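Local coordinates for protein type III restriction-modification enzyme EcoP15I Mod subunit (Escherichia coli, PDB 4ZCF) that methylates one adenine in the DNA recognition site 5'-CAGCAG-3' using S-adenosyl-L-methionine and, together with the Res subunit, takes part in DNA restriction, at residues L18-L21 / K22-P26; F177-P180 / R181-A185; T491-R494 / L495-S499; V536-P539 / E540-D543. One frame throughout, in Å; residues are numbered along the deposited sequence.

All four contacts are local. Contacts 1, 2 and 3 lie each within one helix: 14-24, 171-188 and 487-500. Contact 4 joins a loop to the start of helix 539-552. Contact 2 is buried in the methylase fold, and its arginine is held among aromatic and polar groups. Contact 3 is partly buried, with one face of its helix on the fold and a salt bridge on another. Contact 1 is partly buried at the end of its helix, against the second subunit. Contact 4 is a surface contact where a glutamine bonds the N-cap N-H and a leucine meets a tyrosine. Contacts 2 and 3 lie about 27 Å apart, centre to centre.

Contact 1 (L18-L21 / K22-P26); sequences LAVL and KANFP
V20 O takes two hydrogen bonds from N24. The backbone N24 N is 2.9 Å from V20 O, and the side-chain N24 ND2 is 2.8 Å from V20 O. The two donors come from opposite faces of the carbonyl plane. This is the C-terminal turn of helix 14-24, where the chain leaves the helix at F25. The amide of N24 folds back because its CG stands beside its own backbone N (chi1 -55°). The side chains of V20 and N24 then run side by side and point the same way. With chi1 at 168°, V20 swings CG1 beside its own carbonyl, where it meets N24 ND2 at 3.6 Å. A methyl thus rests next to the amide nitrogen. The remaining backbone bonds step along the turn. K22 N bonds to L18 O, and A23 N to A19 O. The last one is F25 N to L21 O at 2.8 Å. L21 is also in apolar contact with the ring, through CD2 and F25 CD1 at 4.2 Å. L21 and F25 both touch L40 of helix 37-44, while L18 and L21 touch F29, with which K22 makes a cation-pi contact. From the second subunit, R186 bonds to A23 O and N24 packs on V20. The turn therefore belongs to the dimer contact as well as to its own helix end. L21 O lies at the edge of the F25 ring, in its plane, 3.7 Å from F25 CD1.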
loop_
_atom_site.group_PDB
_atom_site.type_symbol
_atom_site.label_atom_id
_atom_site.label_comp_id
_atom_site.label_asym_id
_atom_site.label_seq_id
_atom_site.Cartn_x
_atom_site.Cartn_y
_atom_site.Cartn_z
ATOM N N LEU A 18 15.783 -30.238 28.949
ATOM C CA LEU A 18 14.801 -29.389 28.255
ATOM C C LEU A 18 15.013 -27.891 28.562
ATOM O O LEU A 18 14.925 -27.076 27.643
ATOM C CB LEU A 18 13.359 -29.820 28.606
ATOM C CG LEU A 18 12.214 -28.965 28.047
ATOM C CD1 LEU A 18 11.928 -29.297 26.590
ATOM C CD2 LEU A 18 10.968 -29.105 28.890
ATOM N N ALA A 19 15.317 -27.547 29.843
ATOM C CA ALA A 19 15.599 -26.179 30.303
ATOM C C ALA A 19 16.861 -25.594 29.646
ATOM O O ALA A 19 16.907 -24.389 29.414
ATOM C CB ALA A 19 15.730 -26.143 31.816
ATOM N N VAL A 20 17.864 -26.444 29.334
ATOM C CA VAL A 20 19.104 -26.057 28.651
ATOM C C VAL A 20 18.750 -25.674 27.189
ATOM O O VAL A 20 19.256 -24.671 26.671
ATOM C CB VAL A 20 20.189 -27.192 28.751
ATOM C CG1 VAL A 20 21.378 -26.954 27.818
ATOM C CG2 VAL A 20 20.673 -27.373 30.190
ATOM N N LEU A 21 17.861 -26.465 26.540
ATOM C CA LEU A 21 17.406 -26.209 25.173
ATOM C C LEU A 21 16.641 -24.877 25.079
ATOM O O LEU A 21 16.817 -24.150 24.103
ATOM C CB LEU A 21 16.521 -27.353 24.654
ATOM C CG LEU A 21 17.221 -28.522 23.976
ATOM C CD1 LEU A 21 16.287 -29.705 23.871
ATOM C CD2 LEU A 21 17.779 -28.145 22.596
ATOM N N LYS A 22 15.798 -24.571 26.089
ATOM C CA LYS A 22 15.006 -23.342 26.178
ATOM C C LYS A 22 15.891 -22.169 26.550
ATOM O O LYS A 22 15.675 -21.065 26.038
ATOM C CB LYS A 22 13.850 -23.477 27.196
ATOM C CG LYS A 22 12.659 -24.266 26.662
ATOM C CD LYS A 22 11.360 -23.982 27.404
ATOM C CE LYS A 22 10.318 -25.029 27.064
ATOM N NZ LYS A 22 8.946 -24.634 27.481
ATOM N N ALA A 23 16.893 -22.404 27.430
ATOM C CA ALA A 23 17.813 -21.358 27.883
ATOM C C ALA A 23 18.770 -20.908 26.792
ATOM O O ALA A 23 19.096 -19.714 26.724
ATOM C CB ALA A 23 18.589 -21.821 29.094
ATOM N N ASN A 24 19.196 -21.842 25.923
ATOM C CA ASN A 24 20.153 -21.524 24.863
ATOM C C ASN A 24 19.565 -21.411 23.473
ATOM O O ASN A 24 20.171 -20.768 22.612
ATOM C CB ASN A 24 21.368 -22.472 24.897
ATOM C CG ASN A 24 22.067 -22.489 26.234
ATOM O OD1 ASN A 24 22.821 -21.577 26.594
ATOM N ND2 ASN A 24 21.754 -23.487 27.032
ATOM N N PHE A 25 18.394 -22.026 23.240
ATOM C CA PHE A 25 17.727 -22.003 21.934
ATOM C C PHE A 25 16.244 -21.641 22.124
ATOM O O PHE A 25 15.367 -22.481 21.898
ATOM C CB PHE A 25 17.932 -23.349 21.205
ATOM C CG PHE A 25 19.373 -23.800 21.151
ATOM C CD1 PHE A 25 19.931 -24.533 22.194
ATOM C CD2 PHE A 25 20.189 -23.446 20.085
ATOM C CE1 PHE A 25 21.283 -24.886 22.176
ATOM C CE2 PHE A 25 21.528 -23.842 20.049
ATOM C CZ PHE A 25 22.064 -24.564 21.091
ATOM N N PRO A 26 15.945 -20.389 22.564
ATOM C CA PRO A 26 14.543 -20.022 22.839
ATOM C C PRO A 26 13.603 -19.948 21.636
ATOM O O PRO A 26 12.436 -20.283 21.762
ATOM C CB PRO A 26 14.679 -18.691 23.577
ATOM C CG PRO A 26 15.915 -18.097 23.024
ATOM C CD PRO A 26 16.849 -19.262 22.888
#

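Contact 2 (F177-P180 / R181-A185); sequences FIYP and RLYIA
A rim carbon of the F177 ring, CE1, lies over one face of the R181 guanidinium, 3.3 Å above its plane. The two planes are 40° apart and the side chains cross at about a right angle. In return, R181 CD lies over one face of the F177 ring. The closest approach between the two side chains is F177 CE1 to R181 NE, at 3.4 Å. The Y179 ring has P180 CD at its edge, in plane. The Y179 and Y183 side chains run the same way, with ring planes 17° apart. They are slid so far that they barely overlap, and Y179 OH is 3.7 Å from Y183 CD1.

R181 reaches back along the helix with its chain extended from CG to NE (chi3 174°). Its NH1 makes a weak hydrogen bond to F177 O at 2.9 Å. Stronger partners lie beyond the turn: N102 accepts from NE, and D101 forms a salt bridge with NH2. I178 CD1 and L182 CD1 meet at 4.0 Å on a face turned to helix 204-215. P180 has no N-H to give to the turn before, and the helix kinks there.

F177 also touches P125, in the predicted S-adenosylmethionine-binding region. Helix 171-188 touches helices 63-71, 102-113 and 204-215. It is one of the helices flanking the central sheet of the Rossmann-like fold of DNA methyltransferases.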
loop_
_atom_site.group_PDB
_atom_site.type_symbol
_atom_site.label_atom_id
_atom_site.label_comp_id
_atom_site.label_asym_id
_atom_site.label_seq_id
_atom_site.Cartn_x
_atom_site.Cartn_y
_atom_site.Cartn_z
ATOM N N PHE A 177 -4.090 -18.618 4.930
ATOM C CA PHE A 177 -5.500 -18.237 4.908
ATOM C C PHE A 177 -5.744 -16.823 4.351
ATOM O O PHE A 177 -6.533 -16.708 3.410
ATOM C CB PHE A 177 -6.169 -18.472 6.277
ATOM C CG PHE A 177 -7.560 -17.882 6.432
ATOM C CD1 PHE A 177 -8.621 -18.343 5.660
ATOM C CD2 PHE A 177 -7.807 -16.878 7.361
ATOM C CE1 PHE A 177 -9.891 -17.789 5.791
ATOM C CE2 PHE A 177 -9.069 -16.314 7.477
ATOM C CZ PHE A 177 -10.104 -16.776 6.694
ATOM N N ILE A 178 -5.072 -15.757 4.884
ATOM C CA ILE A 178 -5.314 -14.380 4.383
ATOM C C ILE A 178 -4.735 -14.015 3.035
ATOM O O ILE A 178 -5.387 -13.262 2.319
ATOM C CB ILE A 178 -5.139 -13.216 5.412
ATOM C CG1 ILE A 178 -3.810 -13.301 6.154
ATOM C CG2 ILE A 178 -6.327 -13.105 6.392
ATOM C CD1 ILE A 178 -2.630 -12.708 5.451
ATOM N N TYR A 179 -3.477 -14.437 2.724
ATOM C CA TYR A 179 -2.798 -14.106 1.462
ATOM C C TYR A 179 -3.702 -14.073 0.205
ATOM O O TYR A 179 -3.730 -13.017 -0.456
ATOM C CB TYR A 179 -1.533 -14.973 1.216
ATOM C CG TYR A 179 -0.777 -14.589 -0.049
ATOM C CD1 TYR A 179 -1.216 -15.008 -1.303
ATOM C CD2 TYR A 179 0.342 -13.758 0.005
ATOM C CE1 TYR A 179 -0.595 -14.578 -2.471
ATOM C CE2 TYR A 179 0.992 -13.346 -1.160
ATOM C CZ TYR A 179 0.517 -13.761 -2.396
ATOM O OH TYR A 179 1.119 -13.364 -3.570
ATOM N N PRO A 180 -4.399 -15.179 -0.209
ATOM C CA PRO A 180 -5.152 -15.118 -1.467
ATOM C C PRO A 180 -6.329 -14.154 -1.424
ATOM O O PRO A 180 -6.713 -13.597 -2.459
ATOM C CB PRO A 180 -5.567 -16.562 -1.687
ATOM C CG PRO A 180 -5.644 -17.145 -0.320
ATOM C CD PRO A 180 -4.493 -16.533 0.389
ATOM N N ARG A 181 -6.893 -13.957 -0.231
ATOM C CA ARG A 181 -8.006 -13.039 0.014
ATOM C C ARG A 181 -7.586 -11.562 -0.187
ATOM O O ARG A 181 -8.211 -10.845 -0.984
ATOM C CB ARG A 181 -8.607 -13.325 1.391
ATOM C CG ARG A 181 -9.378 -14.649 1.386
ATOM C CD ARG A 181 -9.457 -15.312 2.729
ATOM N NE ARG A 181 -10.315 -16.498 2.685
ATOM C CZ ARG A 181 -9.918 -17.706 2.292
ATOM N NH1 ARG A 181 -8.651 -17.914 1.925
ATOM N NH2 ARG A 181 -10.782 -18.710 2.244
ATOM N N LEU A 182 -6.445 -11.168 0.425
ATOM C CA LEU A 182 -5.832 -9.842 0.297
ATOM C C LEU A 182 -5.321 -9.629 -1.111
ATOM O O LEU A 182 -5.400 -8.510 -1.623
ATOM C CB LEU A 182 -4.661 -9.722 1.276
ATOM C CG LEU A 182 -4.980 -9.685 2.791
ATOM C CD1 LEU A 182 -3.735 -9.393 3.557
ATOM C CD2 LEU A 182 -6.066 -8.626 3.141
ATOM N N TYR A 183 -4.801 -10.709 -1.754
ATOM C CA TYR A 183 -4.312 -10.669 -3.121
ATOM C C TYR A 183 -5.429 -10.318 -4.095
ATOM O O TYR A 183 -5.260 -9.388 -4.882
ATOM C CB TYR A 183 -3.595 -11.988 -3.494
ATOM C CG TYR A 183 -2.948 -11.951 -4.864
ATOM C CD1 TYR A 183 -1.653 -11.463 -5.035
ATOM C CD2 TYR A 183 -3.657 -12.334 -6.002
ATOM C CE1 TYR A 183 -1.064 -11.394 -6.302
ATOM C CE2 TYR A 183 -3.087 -12.249 -7.272
ATOM C CZ TYR A 183 -1.777 -11.812 -7.415
ATOM O OH TYR A 183 -1.216 -11.747 -8.667
ATOM N N ILE A 184 -6.565 -11.036 -4.043
ATOM C CA ILE A 184 -7.734 -10.772 -4.914
ATOM C C ILE A 184 -8.385 -9.447 -4.600
ATOM O O ILE A 184 -8.771 -8.754 -5.526
ATOM C CB ILE A 184 -8.791 -11.941 -4.960
ATOM C CG1 ILE A 184 -8.148 -13.311 -5.372
ATOM C CG2 ILE A 184 -10.005 -11.584 -5.859
ATOM C CD1 ILE A 184 -7.582 -13.400 -6.851
ATOM N N ALA A 185 -8.538 -9.108 -3.299
ATOM C CA ALA A 185 -9.139 -7.850 -2.859
ATOM C C ALA A 185 -8.410 -6.668 -3.456
ATOM O O ALA A 185 -9.090 -5.754 -3.920
ATOM C CB ALA A 185 -9.151 -7.752 -1.340
#

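Contact 3 (T491-R494 / L495-S499); sequences TKER and LIRAS
E493 and R497 form a salt bridge one helical turn apart, on helix 487-500. A single carboxylate oxygen does the work. E493 OE2 is 2.8 Å from R497 NE, in a weak bond, and 2.9 Å from R497 NH2. OE2 sits at the edge of the guanidinium, in its plane. NH2 meets OE2 on the anti side of the carboxylate, and the two planes stand 79° apart. The E493 chain bends at its second torsion (chi2 66°), which swings the acid along the helix toward R497. The arginine chain is extended from CG to NE and comes to meet it. The other oxygen, E493 OE1, rests 3.8 Å from I496 CG2, and these two side chains cross at about a right angle. Beneath the ion pair, R497 N bonds to E493 O at 2.9 Å.

Further round the helix, the fully extended chain of K492 runs beside I496, with K492 CG and I496 CD1 4.0 Å apart. L495 N bonds to T491 O at 3.2 Å.

Beyond these lie the second-shell partners. R497 NH1 bonds to L406 O, and both E493 and R497 touch Y484. K492 NZ forms a salt bridge with D81, while R494 turns another way and its NE bonds to S444 O. T491 and L495 pack on L97 of strand 96-99, and A498 packs on F452 of helix 446-455. With L406 O and E493 both holding it, the R497 guanidinium is probably fixed in rotation, and its charge probably favours the ionised form of E493.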
loop_
_atom_site.group_PDB
_atom_site.type_symbol
_atom_site.label_atom_id
_atom_site.label_comp_id
_atom_site.label_asym_id
_atom_site.label_seq_id
_atom_site.Cartn_x
_atom_site.Cartn_y
_atom_site.Cartn_z
ATOM N N THR A 491 -26.627 -12.727 10.128
ATOM C CA THR A 491 -26.124 -11.589 9.365
ATOM C C THR A 491 -27.237 -11.018 8.522
ATOM O O THR A 491 -27.454 -9.816 8.590
ATOM C CB THR A 491 -24.871 -11.980 8.551
ATOM O OG1 THR A 491 -23.886 -12.446 9.470
ATOM C CG2 THR A 491 -24.313 -10.822 7.712
ATOM N N LYS A 492 -27.938 -11.866 7.735
ATOM C CA LYS A 492 -29.061 -11.462 6.866
ATOM C C LYS A 492 -30.149 -10.768 7.698
ATOM O O LYS A 492 -30.553 -9.658 7.348
ATOM C CB LYS A 492 -29.624 -12.681 6.100
ATOM C CG LYS A 492 -30.825 -12.378 5.184
ATOM C CD LYS A 492 -31.436 -13.700 4.682
ATOM C CE LYS A 492 -32.503 -13.492 3.632
ATOM N NZ LYS A 492 -33.028 -14.786 3.131
ATOM N N GLU A 493 -30.542 -11.386 8.832
ATOM C CA GLU A 493 -31.518 -10.852 9.774
ATOM C C GLU A 493 -31.095 -9.522 10.388
ATOM O O GLU A 493 -31.941 -8.625 10.489
ATOM C CB GLU A 493 -31.856 -11.884 10.875
ATOM C CG GLU A 493 -32.860 -11.423 11.935
ATOM C CD GLU A 493 -34.304 -11.138 11.539
ATOM O OE1 GLU A 493 -34.564 -10.796 10.363
ATOM O OE2 GLU A 493 -35.177 -11.206 12.434
ATOM N N ARG A 494 -29.802 -9.378 10.785
ATOM C CA ARG A 494 -29.289 -8.131 11.389
ATOM C C ARG A 494 -29.425 -6.966 10.443
ATOM O O ARG A 494 -29.680 -5.849 10.893
ATOM C CB ARG A 494 -27.812 -8.252 11.826
ATOM C CG ARG A 494 -27.400 -7.144 12.776
ATOM C CD ARG A 494 -26.515 -6.030 12.216
ATOM N NE ARG A 494 -25.196 -6.195 12.831
ATOM C CZ ARG A 494 -24.469 -5.249 13.407
ATOM N NH1 ARG A 494 -24.861 -3.988 13.376
ATOM N NH2 ARG A 494 -23.316 -5.555 13.978
ATOM N N LEU A 495 -29.192 -7.211 9.141
ATOM C CA LEU A 495 -29.273 -6.194 8.095
ATOM C C LEU A 495 -30.720 -5.852 7.808
ATOM O O LEU A 495 -31.027 -4.693 7.586
ATOM C CB LEU A 495 -28.562 -6.693 6.838
ATOM C CG LEU A 495 -27.054 -6.501 6.716
ATOM C CD1 LEU A 495 -26.330 -7.004 7.924
ATOM C CD2 LEU A 495 -26.525 -7.219 5.494
ATOM N N ILE A 496 -31.619 -6.858 7.835
ATOM C CA ILE A 496 -33.070 -6.677 7.675
ATOM C C ILE A 496 -33.571 -5.723 8.773
ATOM O O ILE A 496 -34.212 -4.715 8.459
ATOM C CB ILE A 496 -33.830 -8.038 7.660
ATOM C CG1 ILE A 496 -33.710 -8.710 6.261
ATOM C CG2 ILE A 496 -35.320 -7.859 8.081
ATOM C CD1 ILE A 496 -34.038 -10.195 6.252
ATOM N N ARG A 497 -33.210 -6.010 10.042
ATOM C CA ARG A 497 -33.581 -5.197 11.203
ATOM C C ARG A 497 -32.990 -3.788 11.158
ATOM O O ARG A 497 -33.702 -2.816 11.404
ATOM C CB ARG A 497 -33.253 -5.926 12.515
ATOM C CG ARG A 497 -34.135 -7.150 12.708
ATOM C CD ARG A 497 -33.968 -7.752 14.079
ATOM N NE ARG A 497 -34.515 -9.106 14.168
ATOM C CZ ARG A 497 -34.779 -9.740 15.303
ATOM N NH1 ARG A 497 -34.621 -9.129 16.465
ATOM N NH2 ARG A 497 -35.258 -10.965 15.282
ATOM N N ALA A 498 -31.705 -3.685 10.796
ATOM C CA ALA A 498 -30.943 -2.453 10.679
ATOM C C ALA A 498 -31.451 -1.608 9.518
ATOM O O ALA A 498 -31.274 -0.391 9.526
ATOM C CB ALA A 498 -29.466 -2.788 10.479
ATOM N N SER A 499 -32.044 -2.262 8.498
ATOM C CA SER A 499 -32.635 -1.602 7.325
ATOM C C SER A 499 -33.993 -1.039 7.689
ATOM O O SER A 499 -34.327 0.024 7.193
ATOM C CB SER A 499 -32.823 -2.596 6.182
ATOM O OG SER A 499 -33.423 -1.960 5.066
#

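Contact 4 (V536-P539 / E540-D543); sequences VLTP and EQYD
T538 and Q541 cross at a slant at the start of helix 539-552, where T538 is the N-cap residue. With chi1 at -67°, Q541 CG turns away from the carbonyl carbon, and the extended chain carries its amide back past the threonine. Q541 OE1 then lies 3.3 Å from T538 N and accepts a hydrogen bond. The bond is straight at the N-H (172°) but rather long, and off the lone pairs, since T538 N stands above the carbonyl plane. The flank of the amide rests on T538 CB, which is 3.7 Å from Q541 CD. Q541, at N3, thus bonds back to the N-cap N-H as in a capping box. The reciprocal bond from the T538 side chain is absent, so the box is incomplete.

The methyl branch of T538, CG2, lies 3.8 Å from E540 CB, and the two side chains point the same way. T538 O takes the first helical bond, from Y542 N at 2.9 Å.

L537, just before the N-cap, touches Y542 at N4. L537 CD1 is 4.3 Å from Y542 CD2 and meets the ring obliquely. An apolar contact between these two positions is the pattern of a hydrophobic staple. Both side chains also touch I581, and L537 and Q541 touch F516. The hydroxyl of Y542 bonds to H572 on strand 569-574. At this exposed end of the helix, the glutamine satisfies the N-H of T538, and the leucine-tyrosine pair joins the incoming loop to the first turn by apolar contact.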
loop_
_atom_site.group_PDB
_atom_site.type_symbol
_atom_site.label_atom_id
_atom_site.label_comp_id
_atom_site.label_asym_id
_atom_site.label_seq_id
_atom_site.Cartn_x
_atom_site.Cartn_y
_atom_site.Cartn_z
ATOM N N VAL A 536 -32.207 -30.447 -20.025
ATOM C CA VAL A 536 -33.033 -29.237 -20.186
ATOM C C VAL A 536 -32.807 -28.382 -18.917
ATOM O O VAL A 536 -32.666 -28.933 -17.819
ATOM C CB VAL A 536 -34.542 -29.539 -20.407
ATOM C CG1 VAL A 536 -35.241 -28.363 -21.078
ATOM C CG2 VAL A 536 -34.752 -30.816 -21.217
ATOM N N LEU A 537 -32.690 -27.062 -19.082
ATOM C CA LEU A 537 -32.443 -26.185 -17.940
ATOM C C LEU A 537 -33.668 -26.093 -17.051
ATOM O O LEU A 537 -34.782 -25.831 -17.531
ATOM C CB LEU A 537 -32.046 -24.753 -18.374
ATOM C CG LEU A 537 -30.741 -24.511 -19.113
ATOM C CD1 LEU A 537 -30.704 -23.085 -19.641
ATOM C CD2 LEU A 537 -29.544 -24.762 -18.231
ATOM N N THR A 538 -33.451 -26.290 -15.749
ATOM C CA THR A 538 -34.456 -26.109 -14.708
ATOM C C THR A 538 -34.708 -24.576 -14.652
ATOM O O THR A 538 -33.739 -23.823 -14.803
ATOM C CB THR A 538 -33.893 -26.699 -13.416
ATOM O OG1 THR A 538 -34.129 -28.099 -13.440
ATOM C CG2 THR A 538 -34.479 -26.106 -12.159
ATOM N N PRO A 539 -35.975 -24.087 -14.497
ATOM C CA PRO A 539 -36.199 -22.626 -14.402
ATOM C C PRO A 539 -35.251 -21.923 -13.427
ATOM O O PRO A 539 -34.910 -20.766 -13.652
ATOM C CB PRO A 539 -37.665 -22.516 -13.956
ATOM C CG PRO A 539 -38.292 -23.761 -14.442
ATOM C CD PRO A 539 -37.248 -24.828 -14.329
ATOM N N GLU A 540 -34.795 -22.638 -12.378
ATOM C CA GLU A 540 -33.812 -22.126 -11.420
ATOM C C GLU A 540 -32.430 -22.067 -12.098
ATOM O O GLU A 540 -31.794 -21.021 -12.049
ATOM C CB GLU A 540 -33.778 -22.954 -10.115
ATOM C CG GLU A 540 -32.679 -22.533 -9.138
ATOM C CD GLU A 540 -32.857 -22.951 -7.690
ATOM O OE1 GLU A 540 -32.067 -23.794 -7.201
ATOM O OE2 GLU A 540 -33.773 -22.401 -7.033
ATOM N N GLN A 541 -31.996 -23.167 -12.761
ATOM C CA GLN A 541 -30.701 -23.235 -13.454
ATOM C C GLN A 541 -30.548 -22.107 -14.478
ATOM O O GLN A 541 -29.544 -21.400 -14.453
ATOM C CB GLN A 541 -30.467 -24.623 -14.053
ATOM C CG GLN A 541 -30.281 -25.718 -12.981
ATOM C CD GLN A 541 -30.253 -27.146 -13.500
ATOM O OE1 GLN A 541 -30.592 -27.444 -14.643
ATOM N NE2 GLN A 541 -29.851 -28.081 -12.653
ATOM N N TYR A 542 -31.596 -21.876 -15.293
ATOM C CA TYR A 542 -31.712 -20.825 -16.317
ATOM C C TYR A 542 -31.404 -19.433 -15.706
ATOM O O TYR A 542 -30.724 -18.611 -16.339
ATOM C CB TYR A 542 -33.156 -20.849 -16.857
ATOM C CG TYR A 542 -33.513 -19.769 -17.858
ATOM C CD1 TYR A 542 -33.705 -18.448 -17.452
ATOM C CD2 TYR A 542 -33.779 -20.086 -19.188
ATOM C CE1 TYR A 542 -34.027 -17.449 -18.368
ATOM C CE2 TYR A 542 -34.135 -19.100 -20.108
ATOM C CZ TYR A 542 -34.260 -17.782 -19.692
ATOM O OH TYR A 542 -34.602 -16.800 -20.596
ATOM N N ASP A 543 -31.968 -19.157 -14.506
ATOM C CA ASP A 543 -31.788 -17.905 -13.774
ATOM C C ASP A 543 -30.377 -17.778 -13.208
ATOM O O ASP A 543 -29.817 -16.688 -13.249
ATOM C CB ASP A 543 -32.855 -17.752 -12.687
ATOM C CG ASP A 543 -34.238 -17.382 -13.206
ATOM O OD1 ASP A 543 -34.321 -16.736 -14.289
ATOM O OD2 ASP A 543 -35.238 -17.688 -12.503
#